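Local coordinates for protein lipolytic enzyme, G-D-S-L family (Bacteroides thetaiotaomicron, PDB 7BR2) that is a serine esterase of the SGNH/GDSL family that metabolizes the drug diltiazem, probably by hydrolysing an ester bond, at residues I39-M44 and P271-T276; G212-A217 and K285-V290. All blocks are in the same frame, centred on the assembly; numbering follows the deposited sequence.

Contact 1 of 2, residues I39-M44 and P271-T276; sequences IWLYYM and PYPLDT
The phenolic oxygen of Tyr272 lies against Leu41 CD2, 3.5 Å from it, and is hydrogen-bonded to the carbonyl oxygen of Phe38, in the turn of helix 35-46 just before this segment. The loop 271-276 thus reaches a backbone acceptor of the helix with one side chain. The ring of Tyr272 runs along the helix surface because chi1 (-170°) sets CG opposite the backbone N. Its CE1 edge then meets Tyr42 N at 3.3 Å, close to the ring plane, a contact without a hydrogen bond. The Tyr42 side chain crosses that of Tyr272 at about a right angle, and CB of Tyr42 touches CE1 of Tyr272 at 3.8 Å. The CB of Leu41 is directed toward the loop. Its CD2 packs on Tyr272 CZ at 3.7 Å and on Pro273 O at 3.6 Å, while CD1 turns to Pro273 CG, 4.1 Å away. Pro273 CD in turn sits 3.9 Å above one face of the Tyr272 ring, offset toward the rim. A phenylalanine here would probably leave Phe38 O without its hydroxyl partner and Leu41 CD2 without the oxygen it rests on. All four touching residues are buried and no hydrogen bond joins the two segments, so van der Waals packing carries the contact, with the hydroxyl of Tyr272 as a polar tie to the neighbouring turn.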
# COMPACT_ATOMS: atom_id res chain seq x y z
N ILE A 39 -1.39 2.48 -0.95
CA ILE A 39 -2.29 3.31 -0.14
C ILE A 39 -2.27 4.76 -0.63
O ILE A 39 -3.32 5.40 -0.79
CB ILE A 39 -1.92 3.21 1.35
CG1 ILE A 39 -2.20 1.81 1.90
CG2 ILE A 39 -2.69 4.24 2.15
CD1 ILE A 39 -1.57 1.56 3.30
N TRP A 40 -1.07 5.30 -0.84
CA TRP A 40 -0.98 6.65 -1.39
C TRP A 40 -1.66 6.73 -2.75
O TRP A 40 -2.36 7.70 -3.03
CB TRP A 40 0.48 7.10 -1.48
CG TRP A 40 0.68 8.60 -1.56
CD1 TRP A 40 -0.29 9.56 -1.61
CD2 TRP A 40 1.94 9.30 -1.59
NE1 TRP A 40 0.28 10.81 -1.68
CE2 TRP A 40 1.64 10.68 -1.67
CE3 TRP A 40 3.28 8.90 -1.56
CZ2 TRP A 40 2.65 11.66 -1.72
CZ3 TRP A 40 4.28 9.87 -1.61
CH2 TRP A 40 3.95 11.23 -1.69
N LEU A 41 -1.50 5.70 -3.58
CA LEU A 41 -2.17 5.66 -4.88
C LEU A 41 -3.68 5.78 -4.72
O LEU A 41 -4.36 6.46 -5.50
CB LEU A 41 -1.80 4.37 -5.61
CG LEU A 41 -2.38 4.17 -7.02
CD1 LEU A 41 -1.96 5.31 -7.91
CD2 LEU A 41 -1.89 2.83 -7.60
N TYR A 42 -4.24 5.09 -3.73
CA TYR A 42 -5.66 5.25 -3.45
C TYR A 42 -5.99 6.71 -3.15
O TYR A 42 -6.93 7.27 -3.72
CB TYR A 42 -6.08 4.37 -2.28
CG TYR A 42 -7.56 4.48 -1.98
CD1 TYR A 42 -8.47 3.67 -2.65
CD2 TYR A 42 -8.04 5.38 -1.04
CE1 TYR A 42 -9.83 3.76 -2.37
CE2 TYR A 42 -9.39 5.48 -0.76
CZ TYR A 42 -10.28 4.66 -1.43
OH TYR A 42 -11.62 4.75 -1.17
N TYR A 43 -5.24 7.34 -2.25
CA TYR A 43 -5.57 8.73 -1.92
C TYR A 43 -5.36 9.66 -3.11
O TYR A 43 -6.09 10.64 -3.26
CB TYR A 43 -4.74 9.22 -0.74
CG TYR A 43 -5.26 8.80 0.60
CD1 TYR A 43 -5.00 7.53 1.11
CD2 TYR A 43 -6.04 9.66 1.36
CE1 TYR A 43 -5.50 7.15 2.35
CE2 TYR A 43 -6.54 9.29 2.59
CZ TYR A 43 -6.27 8.03 3.08
OH TYR A 43 -6.77 7.67 4.32
N MET A 44 -4.43 9.33 -4.01
CA MET A 44 -4.15 10.21 -5.14
C MET A 44 -5.27 10.15 -6.17
O MET A 44 -5.55 11.14 -6.84
CB MET A 44 -2.84 9.83 -5.85
CG MET A 44 -1.54 9.90 -5.03
SD MET A 44 -0.24 8.92 -5.83
CE MET A 44 1.24 9.59 -5.04
N PRO A 271 -10.85 5.97 -11.25
CA PRO A 271 -10.77 4.57 -10.80
C PRO A 271 -9.40 4.26 -10.22
O PRO A 271 -8.40 4.92 -10.51
CB PRO A 271 -11.03 3.76 -12.07
CG PRO A 271 -10.60 4.66 -13.19
CD PRO A 271 -10.94 6.06 -12.72
N TYR A 272 -9.37 3.23 -9.39
CA TYR A 272 -8.10 2.77 -8.83
C TYR A 272 -7.36 1.96 -9.87
O TYR A 272 -7.91 0.98 -10.38
CB TYR A 272 -8.30 1.94 -7.58
CG TYR A 272 -6.99 1.68 -6.88
CD1 TYR A 272 -6.46 2.62 -5.99
CD2 TYR A 272 -6.26 0.52 -7.14
CE1 TYR A 272 -5.26 2.39 -5.36
CE2 TYR A 272 -5.05 0.29 -6.51
CZ TYR A 272 -4.55 1.23 -5.63
OH TYR A 272 -3.35 1.00 -4.99
N PRO A 273 -6.15 2.35 -10.25
CA PRO A 273 -5.41 1.61 -11.27
C PRO A 273 -4.56 0.50 -10.67
O PRO A 273 -3.95 0.65 -9.61
CB PRO A 273 -4.55 2.70 -11.92
CG PRO A 273 -4.30 3.65 -10.82
CD PRO A 273 -5.49 3.61 -9.89
N LEU A 274 -4.54 -0.64 -11.37
CA LEU A 274 -3.87 -1.84 -10.91
C LEU A 274 -2.76 -2.20 -11.89
O LEU A 274 -2.99 -2.34 -13.09
CB LEU A 274 -4.86 -3.00 -10.78
CG LEU A 274 -5.90 -2.79 -9.69
CD1 LEU A 274 -7.07 -3.76 -9.79
CD2 LEU A 274 -5.27 -2.84 -8.30
N ASP A 275 -1.55 -2.31 -11.36
CA ASP A 275 -0.42 -2.74 -12.17
C ASP A 275 -0.53 -4.25 -12.42
O ASP A 275 -0.70 -5.03 -11.48
CB ASP A 275 0.88 -2.41 -11.44
CG ASP A 275 2.07 -2.32 -12.37
OD1 ASP A 275 1.97 -2.77 -13.53
OD2 ASP A 275 3.11 -1.80 -11.91
N THR A 276 -0.44 -4.65 -13.69
CA THR A 276 -0.54 -6.07 -14.04
C THR A 276 0.81 -6.73 -14.19
O THR A 276 0.86 -7.94 -14.45
CB THR A 276 -1.32 -6.25 -15.35
OG1 THR A 276 -0.61 -5.62 -16.42
CG2 THR A 276 -2.69 -5.64 -15.24

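Contact 2 of 2, residues G212-A217 and K285-V290; sequences GHMVMA and KSQAEV
Helix 210-223 of the SGNH hydrolase domain presents Met214 and Val215 to the loop 285-290, which includes a short 3-10 turn. Backbones come close here, the CA atoms of Met214 and Gln287 being 5.6 Å apart. Met214 starts with CG anti to its backbone N, and CG lies 3.5 Å from Val290 CB and 3.6 Å from Gln287 CG. A bend at chi2 (49°) then brings SD to Gln287 NE2. That amide donates a weak hydrogen bond to the sulfur, 3.5 Å from NE2 to SD and fairly straight, with an N-H...S angle of 164°. The other end of the amide is held too, since Gln287 OE1 accepts from Asp275 N, which is consistent with a fixed rotation of the group. The helix that the loop packs on follows closely on an Asp-x-x-His sequence, the block that in SGNH hydrolases usually supplies the aspartate and histidine of the catalytic triad. Val215 adds one apolar touch, CG2 against Val290 CG2 at 3.8 Å. Phe296 of helix 296-300 borders both Met214 and Val290, and a salt bridge between Lys285 NZ and Asp211 OD2 ties the start of the loop back to helix 210-223.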
# COMPACT_ATOMS: atom_id res chain seq x y z
N GLY A 212 0.34 -9.43 -2.27
CA GLY A 212 0.24 -9.33 -0.82
C GLY A 212 0.23 -7.90 -0.35
O GLY A 212 -0.55 -7.53 0.54
N HIS A 213 1.09 -7.06 -0.94
CA HIS A 213 1.12 -5.65 -0.56
C HIS A 213 -0.16 -4.94 -0.97
O HIS A 213 -0.63 -4.04 -0.26
CB HIS A 213 2.36 -4.98 -1.16
CG HIS A 213 3.60 -5.25 -0.38
ND1 HIS A 213 3.92 -4.55 0.76
CD2 HIS A 213 4.55 -6.20 -0.51
CE1 HIS A 213 5.03 -5.04 1.28
NE2 HIS A 213 5.44 -6.04 0.52
N MET A 214 -0.78 -5.35 -2.08
CA MET A 214 -2.05 -4.74 -2.44
C MET A 214 -3.16 -5.19 -1.49
O MET A 214 -4.04 -4.40 -1.15
CB MET A 214 -2.40 -5.06 -3.89
CG MET A 214 -3.54 -4.23 -4.45
SD MET A 214 -3.38 -2.45 -4.14
CE MET A 214 -5.00 -2.09 -3.46
N VAL A 215 -3.10 -6.44 -1.02
CA VAL A 215 -4.05 -6.88 0.00
C VAL A 215 -3.84 -6.09 1.28
O VAL A 215 -4.79 -5.70 1.96
CB VAL A 215 -3.94 -8.40 0.23
CG1 VAL A 215 -4.63 -8.80 1.51
CG2 VAL A 215 -4.55 -9.15 -0.94
N MET A 216 -2.58 -5.85 1.64
CA MET A 216 -2.29 -5.06 2.83
C MET A 216 -2.84 -3.64 2.68
O MET A 216 -3.42 -3.08 3.63
CB MET A 216 -0.78 -5.02 3.08
CG MET A 216 -0.23 -6.33 3.58
SD MET A 216 1.58 -6.42 3.55
CE MET A 216 1.98 -5.45 5.01
N ALA A 217 -2.67 -3.05 1.50
CA ALA A 217 -3.23 -1.73 1.25
C ALA A 217 -4.74 -1.77 1.36
O ALA A 217 -5.34 -0.89 1.98
CB ALA A 217 -2.78 -1.23 -0.12
N LYS A 285 3.54 -12.36 -8.89
CA LYS A 285 2.17 -11.91 -8.93
C LYS A 285 2.14 -10.39 -8.89
O LYS A 285 2.97 -9.75 -8.22
CB LYS A 285 1.36 -12.49 -7.77
CG LYS A 285 1.28 -14.01 -7.78
CD LYS A 285 0.68 -14.55 -6.49
CE LYS A 285 1.71 -14.59 -5.37
NZ LYS A 285 1.07 -14.91 -4.06
N SER A 286 1.18 -9.81 -9.59
CA SER A 286 1.09 -8.37 -9.74
C SER A 286 0.15 -7.79 -8.70
O SER A 286 -0.56 -8.51 -7.99
CB SER A 286 0.62 -8.02 -11.15
OG SER A 286 -0.72 -8.44 -11.35
N GLN A 287 0.19 -6.46 -8.57
CA GLN A 287 -0.82 -5.74 -7.81
C GLN A 287 -2.23 -6.18 -8.24
O GLN A 287 -3.13 -6.33 -7.40
CB GLN A 287 -0.59 -4.22 -7.99
CG GLN A 287 -1.49 -3.28 -7.20
CD GLN A 287 -1.36 -1.82 -7.66
OE1 GLN A 287 -0.73 -1.54 -8.67
NE2 GLN A 287 -1.98 -0.90 -6.92
N ALA A 288 -2.43 -6.38 -9.55
CA ALA A 288 -3.75 -6.71 -10.09
C ALA A 288 -4.30 -8.02 -9.54
O ALA A 288 -5.52 -8.18 -9.42
CB ALA A 288 -3.68 -6.75 -11.63
N GLU A 289 -3.40 -8.93 -9.17
CA GLU A 289 -3.81 -10.19 -8.60
C GLU A 289 -4.69 -10.01 -7.38
O GLU A 289 -5.49 -10.90 -7.09
CB GLU A 289 -2.54 -10.97 -8.20
CG GLU A 289 -2.74 -12.35 -7.66
CD GLU A 289 -3.01 -13.33 -8.75
OE1 GLU A 289 -2.50 -13.12 -9.87
OE2 GLU A 289 -3.75 -14.31 -8.46
N VAL A 290 -4.67 -8.81 -6.79
CA VAL A 290 -5.51 -8.56 -5.61
C VAL A 290 -6.96 -8.89 -5.90
O VAL A 290 -7.70 -9.32 -5.00
CB VAL A 290 -5.40 -7.10 -5.12
CG1 VAL A 290 -6.14 -6.13 -6.06
CG2 VAL A 290 -5.95 -6.94 -3.72

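Overall arrangement
From the N terminus the chain meets helix 35-46, then helix 210-223, and only after strand 260-267 does it enter the long loop that supplies the second half of both contacts. Contact 1 closes 226 intervening residues and contact 2 closes 67. Their segments alternate along the sequence, so the two closures cross rather than nest. Their centres lie 11 Å apart, and the loop halves are paired directly: Asp275 O lies 2.9 Å from Ala288 N, a probable hydrogen bond. Phe38 of helix 35-46 touches Met214 and Gln287, so the two hydrolase helices and the loop leading to helix 296-300 pack together.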